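Local atomic coordinates of serine--tRNA ligase, cytoplasmic (Candida albicans, PDB entry 3QO8), a protein that attaches serine to tRNA(Ser) in two steps, first activating the amino acid with ATP as Ser-AMP and then transferring it to the acceptor end of the tRNA. Residues Y178-I192 / L405-E417. Residues are numbered along the deposited sequence; the frame is centred on the assembly and turned at random.
With SSA (5'-O-(N-(L-seryl)-sulfamoyl)adenosine), chain B.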
ATOM      1  N   TYR A 178      -8.055  -4.831  -9.217  1.00 17.44           N
ATOM      2  CA  TYR A 178      -9.462  -4.881  -8.824  1.00 17.25           C
ATOM      3  C   TYR A 178      -9.839  -3.762  -7.874  1.00 15.00           C
ATOM      4  O   TYR A 178      -8.993  -3.256  -7.128  1.00 16.03           O
ATOM      5  CB  TYR A 178      -9.802  -6.215  -8.139  1.00 13.58           C
ATOM      6  CG  TYR A 178      -9.053  -6.439  -6.836  1.00 16.91           C
ATOM      7  CD1 TYR A 178      -9.660  -6.200  -5.606  1.00 18.54           C
ATOM      8  CD2 TYR A 178      -7.736  -6.889  -6.840  1.00 17.25           C
ATOM      9  CE1 TYR A 178      -8.970  -6.404  -4.413  1.00 22.51           C
ATOM     10  CE2 TYR A 178      -7.044  -7.099  -5.656  1.00 17.50           C
ATOM     11  CZ  TYR A 178      -7.664  -6.858  -4.449  1.00 20.51           C
ATOM     12  OH  TYR A 178      -6.972  -7.080  -3.276  1.00 17.96           O
ATOM     13  N   PHE A 179     -11.116  -3.393  -7.913  1.00 15.28           N
ATOM     14  CA  PHE A 179     -11.743  -2.617  -6.846  1.00 14.45           C
ATOM     15  C   PHE A 179     -12.617  -3.593  -6.077  1.00 18.93           C
ATOM     16  O   PHE A 179     -13.189  -4.495  -6.683  1.00 18.38           O
ATOM     17  CB  PHE A 179     -12.684  -1.570  -7.426  1.00 14.46           C
ATOM     18  CG  PHE A 179     -12.001  -0.429  -8.129  1.00 19.11           C
ATOM     19  CD1 PHE A 179     -11.999   0.845  -7.562  1.00 14.23           C
ATOM     20  CD2 PHE A 179     -11.402  -0.613  -9.371  1.00 19.99           C
ATOM     21  CE1 PHE A 179     -11.390   1.913  -8.209  1.00 18.79           C
ATOM     22  CE2 PHE A 179     -10.790   0.447 -10.026  1.00 21.74           C
ATOM     23  CZ  PHE A 179     -10.781   1.719  -9.444  1.00 19.89           C
ATOM     24  N   LEU A 180     -12.755  -3.410  -4.762  1.00 15.02           N
ATOM     25  CA  LEU A 180     -13.824  -4.093  -4.032  1.00 16.27           C
ATOM     26  C   LEU A 180     -15.005  -3.141  -3.946  1.00 16.60           C
ATOM     27  O   LEU A 180     -14.806  -1.928  -3.880  1.00 17.02           O
ATOM     28  CB  LEU A 180     -13.360  -4.492  -2.627  1.00 15.16           C
ATOM     29  CG  LEU A 180     -12.213  -5.503  -2.599  1.00 15.03           C
ATOM     30  CD1 LEU A 180     -11.789  -5.734  -1.156  1.00 13.75           C
ATOM     31  CD2 LEU A 180     -12.629  -6.831  -3.261  1.00 13.35           C
ATOM     32  N   ARG A 181     -16.231  -3.670  -3.960  1.00 14.21           N
ATOM     33  CA  ARG A 181     -17.434  -2.823  -3.967  1.00 15.50           C
ATOM     34  C   ARG A 181     -18.458  -3.317  -2.959  1.00 15.83           C
ATOM     35  O   ARG A 181     -18.607  -4.530  -2.776  1.00 16.54           O
ATOM     36  CB  ARG A 181     -18.137  -2.890  -5.334  1.00 18.97           C
ATOM     37  CG  ARG A 181     -17.484  -2.172  -6.472  1.00 31.70           C
ATOM     38  CD  ARG A 181     -18.253  -2.458  -7.774  1.00 37.02           C
ATOM     39  NE  ARG A 181     -19.693  -2.242  -7.612  1.00 32.45           N
ATOM     40  CZ  ARG A 181     -20.331  -1.104  -7.879  1.00 32.19           C
ATOM     41  NH1 ARG A 181     -19.672  -0.038  -8.338  1.00 31.61           N
ATOM     42  NH2 ARG A 181     -21.640  -1.035  -7.691  1.00 31.96           N
ATOM     43  N   ASN A 182     -19.185  -2.392  -2.334  1.00 19.62           N
ATOM     44  CA  ASN A 182     -20.309  -2.783  -1.491  1.00 21.40           C
ATOM     45  C   ASN A 182     -19.888  -3.841  -0.478  1.00 19.31           C
ATOM     46  O   ASN A 182     -18.955  -3.638   0.300  1.00 18.10           O
ATOM     47  CB  ASN A 182     -21.444  -3.353  -2.355  1.00 23.73           C
ATOM     48  CG  ASN A 182     -22.064  -2.317  -3.269  1.00 34.57           C
ATOM     49  OD1 ASN A 182     -22.423  -1.235  -2.821  1.00 36.04           O
ATOM     50  ND2 ASN A 182     -22.205  -2.649  -4.564  1.00 36.78           N
ATOM     51  N   TYR A 183     -20.573  -4.979  -0.493  1.00 16.67           N
ATOM     52  CA  TYR A 183     -20.290  -6.015   0.495  1.00 18.21           C
ATOM     53  C   TYR A 183     -18.924  -6.671   0.322  1.00 17.50           C
ATOM     54  O   TYR A 183     -18.440  -7.348   1.231  1.00 16.93           O
ATOM     55  CB  TYR A 183     -21.414  -7.060   0.553  1.00 18.04           C
ATOM     56  CG  TYR A 183     -22.663  -6.526   1.208  1.00 21.51           C
ATOM     57  CD1 TYR A 183     -23.792  -6.222   0.455  1.00 24.83           C
ATOM     58  CD2 TYR A 183     -22.703  -6.293   2.575  1.00 22.54           C
ATOM     59  CE1 TYR A 183     -24.937  -5.714   1.058  1.00 30.10           C
ATOM     60  CE2 TYR A 183     -23.835  -5.779   3.184  1.00 24.02           C
ATOM     61  CZ  TYR A 183     -24.947  -5.499   2.421  1.00 34.41           C
ATOM     62  OH  TYR A 183     -26.071  -4.998   3.027  1.00 37.74           O
ATOM     63  N   GLY A 184     -18.317  -6.490  -0.846  1.00 15.33           N
ATOM     64  CA  GLY A 184     -16.940  -6.896  -1.041  1.00 17.06           C
ATOM     65  C   GLY A 184     -16.044  -6.158  -0.063  1.00 21.96           C
ATOM     66  O   GLY A 184     -15.174  -6.762   0.561  1.00 15.07           O
ATOM     67  N   VAL A 185     -16.263  -4.849   0.074  1.00 17.88           N
ATOM     68  CA  VAL A 185     -15.500  -4.038   1.023  1.00 17.55           C
ATOM     69  C   VAL A 185     -15.838  -4.463   2.444  1.00 18.98           C
ATOM     70  O   VAL A 185     -14.943  -4.661   3.253  1.00 13.93           O
ATOM     71  CB  VAL A 185     -15.792  -2.526   0.875  1.00 14.46           C
ATOM     72  CG1 VAL A 185     -14.957  -1.711   1.905  1.00 12.28           C
ATOM     73  CG2 VAL A 185     -15.516  -2.036  -0.567  1.00 11.21           C
ATOM     74  N   PHE A 186     -17.130  -4.611   2.744  1.00 15.87           N
ATOM     75  CA  PHE A 186     -17.562  -4.937   4.109  1.00 18.49           C
ATOM     76  C   PHE A 186     -17.047  -6.308   4.577  1.00 19.40           C
ATOM     77  O   PHE A 186     -16.662  -6.482   5.737  1.00 15.58           O
ATOM     78  CB  PHE A 186     -19.085  -4.884   4.233  1.00 19.72           C
ATOM     79  CG  PHE A 186     -19.659  -3.483   4.222  1.00 21.63           C
ATOM     80  CD1 PHE A 186     -18.989  -2.436   4.826  1.00 24.62           C
ATOM     81  CD2 PHE A 186     -20.880  -3.227   3.610  1.00 25.10           C
ATOM     82  CE1 PHE A 186     -19.526  -1.149   4.834  1.00 24.12           C
ATOM     83  CE2 PHE A 186     -21.427  -1.935   3.610  1.00 26.77           C
ATOM     84  CZ  PHE A 186     -20.746  -0.903   4.215  1.00 21.84           C
ATOM     85  N   LEU A 187     -17.026  -7.281   3.674  1.00 17.08           N
ATOM     86  CA  LEU A 187     -16.520  -8.604   4.034  1.00 16.34           C
ATOM     87  C   LEU A 187     -15.018  -8.567   4.294  1.00 14.98           C
ATOM     88  O   LEU A 187     -14.525  -9.237   5.192  1.00 16.30           O
ATOM     89  CB  LEU A 187     -16.816  -9.628   2.933  1.00 19.19           C
ATOM     90  CG  LEU A 187     -18.238 -10.195   2.943  1.00 24.51           C
ATOM     91  CD1 LEU A 187     -18.577 -10.842   1.610  1.00 20.70           C
ATOM     92  CD2 LEU A 187     -18.415 -11.168   4.103  1.00 22.92           C
ATOM     93  N   ASN A 188     -14.290  -7.827   3.468  1.00 12.32           N
ATOM     94  CA  ASN A 188     -12.855  -7.696   3.669  1.00 13.65           C
ATOM     95  C   ASN A 188     -12.545  -7.067   5.031  1.00 13.50           C
ATOM     96  O   ASN A 188     -11.735  -7.589   5.792  1.00 15.41           O
ATOM     97  CB  ASN A 188     -12.222  -6.897   2.534  1.00 12.53           C
ATOM     98  CG  ASN A 188     -10.745  -7.186   2.384  1.00 18.01           C
ATOM     99  OD1 ASN A 188     -10.339  -8.331   2.145  1.00 18.24           O
ATOM    100  ND2 ASN A 188      -9.936  -6.152   2.482  1.00 17.00           N
ATOM    101  N   GLN A 189     -13.224  -5.964   5.347  1.00 16.60           N
ATOM    102  CA  GLN A 189     -13.069  -5.321   6.651  1.00 14.86           C
ATOM    103  C   GLN A 189     -13.496  -6.239   7.795  1.00 11.56           C
ATOM    104  O   GLN A 189     -12.859  -6.266   8.851  1.00 14.35           O
ATOM    105  CB  GLN A 189     -13.846  -3.998   6.692  1.00 11.05           C
ATOM    106  CG  GLN A 189     -13.183  -2.885   5.871  1.00 12.39           C
ATOM    107  CD  GLN A 189     -11.800  -2.543   6.384  1.00 11.74           C
ATOM    108  OE1 GLN A 189     -10.817  -2.570   5.644  1.00 13.66           O
ATOM    109  NE2 GLN A 189     -11.717  -2.212   7.658  1.00 10.59           N
ATOM    110  N   ALA A 190     -14.582  -6.986   7.585  1.00 14.55           N
ATOM    111  CA  ALA A 190     -15.053  -7.929   8.584  1.00 17.23           C
ATOM    112  C   ALA A 190     -13.946  -8.917   8.929  1.00 12.34           C
ATOM    113  O   ALA A 190     -13.675  -9.167  10.098  1.00 17.42           O
ATOM    114  CB  ALA A 190     -16.333  -8.682   8.088  1.00 12.37           C
ATOM    115  N   LEU A 191     -13.314  -9.496   7.911  1.00 11.46           N
ATOM    116  CA  LEU A 191     -12.237 -10.462   8.165  1.00 12.80           C
ATOM    117  C   LEU A 191     -11.037  -9.830   8.870  1.00 14.75           C
ATOM    118  O   LEU A 191     -10.451 -10.424   9.775  1.00 15.80           O
ATOM    119  CB  LEU A 191     -11.785 -11.138   6.872  1.00 16.38           C
ATOM    120  CG  LEU A 191     -12.768 -12.229   6.429  1.00 20.25           C
ATOM    121  CD1 LEU A 191     -12.535 -12.578   4.989  1.00 13.17           C
ATOM    122  CD2 LEU A 191     -12.611 -13.456   7.336  1.00 16.14           C
ATOM    123  N   ILE A 192     -10.673  -8.622   8.458  1.00 12.79           N
ATOM    124  CA  ILE A 192      -9.573  -7.926   9.106  1.00 12.03           C
ATOM    125  C   ILE A 192      -9.874  -7.711  10.602  1.00 17.01           C
ATOM    126  O   ILE A 192      -9.050  -8.012  11.469  1.00 14.54           O
ATOM    127  CB  ILE A 192      -9.319  -6.567   8.433  1.00 17.69           C
ATOM    128  CG1 ILE A 192      -8.737  -6.770   7.027  1.00 14.32           C
ATOM    129  CG2 ILE A 192      -8.387  -5.727   9.285  1.00 12.75           C
ATOM    130  CD1 ILE A 192      -8.830  -5.525   6.136  1.00 13.89           C
ATOM    131  N   LEU A 405      -2.904 -15.905   9.602  1.00 11.35           N
ATOM    132  CA  LEU A 405      -4.213 -16.147  10.193  1.00 15.03           C
ATOM    133  C   LEU A 405      -5.229 -16.099   9.058  1.00 17.26           C
ATOM    134  O   LEU A 405      -5.857 -17.100   8.748  1.00 20.40           O
ATOM    135  CB  LEU A 405      -4.581 -15.137  11.291  1.00 14.85           C
ATOM    136  CG  LEU A 405      -5.965 -15.483  11.864  1.00 18.62           C
ATOM    137  CD1 LEU A 405      -5.892 -16.693  12.809  1.00 17.12           C
ATOM    138  CD2 LEU A 405      -6.631 -14.313  12.546  1.00 20.58           C
ATOM    139  N   SER A 406      -5.372 -14.941   8.418  1.00 16.93           N
ATOM    140  CA  SER A 406      -6.229 -14.842   7.235  1.00 15.06           C
ATOM    141  C   SER A 406      -5.688 -13.873   6.200  1.00 20.04           C
ATOM    142  O   SER A 406      -5.521 -12.689   6.486  1.00 16.85           O
ATOM    143  CB  SER A 406      -7.657 -14.432   7.608  1.00 17.26           C
ATOM    144  OG  SER A 406      -8.469 -14.288   6.442  1.00 16.63           O
ATOM    145  N   ALA A 407      -5.387 -14.391   5.011  1.00 19.23           N
ATOM    146  CA  ALA A 407      -5.206 -13.553   3.838  1.00 18.75           C
ATOM    147  C   ALA A 407      -6.622 -13.259   3.370  1.00 16.91           C
ATOM    148  O   ALA A 407      -7.331 -14.156   2.918  1.00 16.54           O
ATOM    149  CB  ALA A 407      -4.427 -14.291   2.774  1.00 15.35           C
ATOM    150  N   THR A 408      -7.066 -12.016   3.520  1.00 14.93           N
ATOM    151  CA  THR A 408      -8.506 -11.779   3.545  1.00 14.20           C
ATOM    152  C   THR A 408      -9.211 -11.960   2.189  1.00 13.69           C
ATOM    153  O   THR A 408     -10.294 -12.551   2.123  1.00 12.45           O
ATOM    154  CB  THR A 408      -8.853 -10.400   4.177  1.00 16.62           C
ATOM    155  OG1 THR A 408      -8.241  -9.361   3.409  1.00 14.68           O
ATOM    156  CG2 THR A 408      -8.302 -10.318   5.624  1.00 16.00           C
ATOM    157  N   GLU A 409      -8.630 -11.435   1.120  1.00 10.84           N
ATOM    158  CA  GLU A 409      -9.268 -11.584  -0.190  1.00 12.86           C
ATOM    159  C   GLU A 409      -9.387 -13.081  -0.553  1.00 10.98           C
ATOM    160  O   GLU A 409     -10.427 -13.523  -1.049  1.00 14.57           O
ATOM    161  CB  GLU A 409      -8.515 -10.819  -1.281  1.00 12.40           C
ATOM    162  CG  GLU A 409      -8.874  -9.291  -1.342  1.00 14.05           C
ATOM    163  CD  GLU A 409      -8.080  -8.426  -0.361  1.00 19.62           C
ATOM    164  OE1 GLU A 409      -7.245  -8.963   0.386  1.00 16.54           O
ATOM    165  OE2 GLU A 409      -8.306  -7.189  -0.334  1.00 20.92           O
ATOM    166  N   ARG A 410      -8.333 -13.856  -0.310  1.00 15.44           N
ATOM    167  CA  ARG A 410      -8.399 -15.291  -0.628  1.00 14.97           C
ATOM    168  C   ARG A 410      -9.366 -16.029   0.299  1.00 17.52           C
ATOM    169  O   ARG A 410     -10.092 -16.937  -0.124  1.00 18.14           O
ATOM    170  CB  ARG A 410      -7.018 -15.963  -0.628  1.00 15.92           C
ATOM    171  CG  ARG A 410      -7.098 -17.423  -1.109  1.00 18.56           C
ATOM    172  CD  ARG A 410      -5.726 -18.099  -1.223  1.00 16.97           C
ATOM    173  NE  ARG A 410      -4.934 -17.483  -2.281  1.00 16.09           N
ATOM    174  CZ  ARG A 410      -3.766 -17.956  -2.696  1.00 21.76           C
ATOM    175  NH1 ARG A 410      -3.272 -19.071  -2.156  1.00 16.09           N
ATOM    176  NH2 ARG A 410      -3.111 -17.327  -3.663  1.00 13.84           N
ATOM    177  N   THR A 411      -9.400 -15.624   1.566  1.00 16.30           N
ATOM    178  CA  THR A 411     -10.379 -16.177   2.488  1.00 15.82           C
ATOM    179  C   THR A 411     -11.806 -15.853   2.038  1.00 12.67           C
ATOM    180  O   THR A 411     -12.695 -16.673   2.169  1.00 12.04           O
ATOM    181  CB  THR A 411     -10.141 -15.687   3.931  1.00 15.75           C
ATOM    182  OG1 THR A 411      -8.896 -16.224   4.389  1.00 16.59           O
ATOM    183  CG2 THR A 411     -11.253 -16.164   4.856  1.00 15.15           C
ATOM    184  N   ILE A 412     -12.024 -14.652   1.512  1.00 15.26           N
ATOM    185  CA  ILE A 412     -13.324 -14.323   0.945  1.00 16.36           C
ATOM    186  C   ILE A 412     -13.681 -15.302  -0.168  1.00 14.70           C
ATOM    187  O   ILE A 412     -14.814 -15.790  -0.237  1.00 17.00           O
ATOM    188  CB  ILE A 412     -13.382 -12.885   0.403  1.00 14.36           C
ATOM    189  CG1 ILE A 412     -13.443 -11.882   1.572  1.00 19.42           C
ATOM    190  CG2 ILE A 412     -14.605 -12.729  -0.534  1.00 12.60           C
ATOM    191  CD1 ILE A 412     -13.253 -10.393   1.160  1.00 16.04           C
ATOM    192  N   CYS A 413     -12.717 -15.615  -1.029  1.00 12.80           N
ATOM    193  CA  CYS A 413     -12.988 -16.580  -2.105  1.00 14.94           C
ATOM    194  C   CYS A 413     -13.525 -17.912  -1.568  1.00 17.38           C
ATOM    195  O   CYS A 413     -14.459 -18.487  -2.121  1.00 12.58           O
ATOM    196  CB  CYS A 413     -11.734 -16.827  -2.940  1.00 14.14           C
ATOM    197  SG  CYS A 413     -11.170 -15.355  -3.822  1.00 16.82           S
ATOM    198  N   CYS A 414     -12.949 -18.392  -0.475  1.00 16.86           N
ATOM    199  CA  CYS A 414     -13.392 -19.663   0.113  1.00 14.62           C
ATOM    200  C   CYS A 414     -14.804 -19.556   0.698  1.00 17.11           C
ATOM    201  O   CYS A 414     -15.650 -20.459   0.541  1.00 15.69           O
ATOM    202  CB  CYS A 414     -12.421 -20.104   1.205  1.00 13.03           C
ATOM    203  SG  CYS A 414     -12.746 -21.776   1.787  1.00 17.60           S
ATOM    204  N   ILE A 415     -15.053 -18.447   1.385  1.00 16.50           N
ATOM    205  CA  ILE A 415     -16.378 -18.153   1.900  1.00 12.73           C
ATOM    206  C   ILE A 415     -17.410 -18.121   0.778  1.00 13.06           C
ATOM    207  O   ILE A 415     -18.485 -18.723   0.885  1.00 15.87           O
ATOM    208  CB  ILE A 415     -16.380 -16.802   2.663  1.00 14.79           C
ATOM    209  CG1 ILE A 415     -15.613 -16.966   3.989  1.00 17.97           C
ATOM    210  CG2 ILE A 415     -17.819 -16.320   2.897  1.00 16.55           C
ATOM    211  CD1 ILE A 415     -15.298 -15.678   4.699  1.00 15.43           C
ATOM    212  N   LEU A 416     -17.096 -17.400  -0.289  1.00 13.07           N
ATOM    213  CA  LEU A 416     -18.027 -17.287  -1.412  1.00 16.38           C
ATOM    214  C   LEU A 416     -18.452 -18.661  -1.923  1.00 16.47           C
ATOM    215  O   LEU A 416     -19.643 -18.905  -2.156  1.00 20.44           O
ATOM    216  CB  LEU A 416     -17.409 -16.487  -2.551  1.00 14.79           C
ATOM    217  CG  LEU A 416     -17.126 -15.006  -2.233  1.00 23.04           C
ATOM    218  CD1 LEU A 416     -16.395 -14.337  -3.373  1.00 18.01           C
ATOM    219  CD2 LEU A 416     -18.407 -14.255  -1.921  1.00 25.55           C
ATOM    220  N   GLU A 417     -17.501 -19.569  -2.124  1.00 16.76           N
ATOM    221  CA  GLU A 417     -17.897 -20.858  -2.698  1.00 19.06           C
ATOM    222  C   GLU A 417     -18.680 -21.687  -1.688  1.00 22.66           C
ATOM    223  O   GLU A 417     -19.601 -22.411  -2.057  1.00 20.29           O
ATOM    224  CB  GLU A 417     -16.706 -21.636  -3.278  1.00 17.44           C
ATOM    225  CG  GLU A 417     -16.035 -20.907  -4.441  1.00 20.12           C
ATOM    226  CD  GLU A 417     -15.129 -21.795  -5.277  1.00 21.38           C
ATOM    227  OE1 GLU A 417     -15.000 -23.002  -4.974  1.00 18.73           O
ATOM    228  OE2 GLU A 417     -14.554 -21.277  -6.256  1.00 17.88           O
TER
HETATM  229  N10 SSA B 486       4.285 -14.616   6.329  1.00 14.59           N
HETATM  230  CA  SSA B 486       3.914 -15.920   5.782  1.00 22.33           C
HETATM  231  CB  SSA B 486       2.722 -16.490   6.550  1.00 20.82           C
HETATM  232  OG  SSA B 486       1.528 -15.737   6.259  1.00 20.31           O
HETATM  233  C9  SSA B 486       3.576 -15.798   4.323  1.00 23.30           C
HETATM  234  O9  SSA B 486       3.523 -14.707   3.766  1.00 18.85           O
HETATM  235  N8  SSA B 486       3.334 -16.938   3.684  1.00 16.25           N
HETATM  236  S1  SSA B 486       2.668 -16.997   2.227  1.00 20.78           S
HETATM  237  O1S SSA B 486       3.539 -16.527   1.188  1.00 18.88           O
HETATM  238  O2S SSA B 486       2.282 -18.344   1.966  1.00 19.97           O
HETATM  239  O5' SSA B 486       1.376 -16.157   2.219  1.00 18.15           O
HETATM  240  C5' SSA B 486       0.371 -16.353   3.198  1.00 15.62           C
HETATM  241  C4' SSA B 486      -0.995 -16.444   2.510  1.00 18.17           C
HETATM  242  O4' SSA B 486      -1.325 -15.269   1.759  1.00 18.07           O
HETATM  243  C3' SSA B 486      -1.100 -17.567   1.502  1.00 17.98           C
HETATM  244  O3' SSA B 486      -1.290 -18.817   2.181  1.00 17.45           O
HETATM  245  C2' SSA B 486      -2.312 -17.118   0.695  1.00 19.10           C
HETATM  246  O2' SSA B 486      -3.528 -17.422   1.405  1.00 18.77           O
HETATM  247  C1' SSA B 486      -2.162 -15.597   0.657  1.00 15.27           C
HETATM  248  N9  SSA B 486      -1.509 -15.177  -0.600  1.00 18.06           N
HETATM  249  C8  SSA B 486      -0.234 -15.394  -0.961  1.00 17.51           C
HETATM  250  N7  SSA B 486      -0.036 -14.866  -2.188  1.00 17.60           N
HETATM  251  C5  SSA B 486      -1.200 -14.312  -2.579  1.00 20.02           C
HETATM  252  C6  SSA B 486      -1.591 -13.628  -3.714  1.00 18.94           C
HETATM  253  N6  SSA B 486      -0.692 -13.426  -4.701  1.00 15.67           N
HETATM  254  N1  SSA B 486      -2.864 -13.178  -3.812  1.00 15.97           N
HETATM  255  C2  SSA B 486      -3.740 -13.391  -2.823  1.00 19.65           C
HETATM  256  N3  SSA B 486      -3.385 -14.041  -1.707  1.00 16.94           N
HETATM  257  C4  SSA B 486      -2.126 -14.518  -1.576  1.00 16.74           C
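Helix 183-192 crosses helix 408-417 at 111°, their axes 9.4 Å apart at closest approach, with Asn188 and Thr408 meeting where the backbones come nearest. Each helix sends one branched aliphatic knob into the other: Leu191 settles among Thr408, Thr411, Ile412 and Ile415, and Ile412 among Gly184, Leu187, Asn188 and Leu191. CD1 of Leu191 lies 3.6 Å from CG1 of Ile412, while CD1 of Ile412 runs up against the backbone N of Asn188. Glycine suits position 184, at the start of its helix, because a CB there would crowd against Arg181 O; what Gly184 offers Ile412 is its backbone O, 4.2 Å from CD1 of the isoleucine. Helix 408-417 belongs to the class II synthetase core, following strand 406-407 at the edge of the adenylate pocket; Ala407 and Arg410 face the seryl-sulfamoyl adenosine, whereas helix 183-192 packs on the flank turned from it. At the crossing, Thr408 uses both branches: CG2 rests on CB of Leu191, and OG1, placed between backbone N and carbonyl carbon (chi1 60°), donates to Asn188 OD1 at 2.7 Å, arriving from above the amide plane. Asn188 ND2 in turn donates to Glu299 OE1. Glu409 bends at its second torsion, bringing OE2 within 3.2 Å of Tyr178 OH, the ring and carboxylate planes 68° apart; backbone atoms hold the polar ends, Ala297 O binding Tyr178 OH and Glu299 N binding Glu409 OE1.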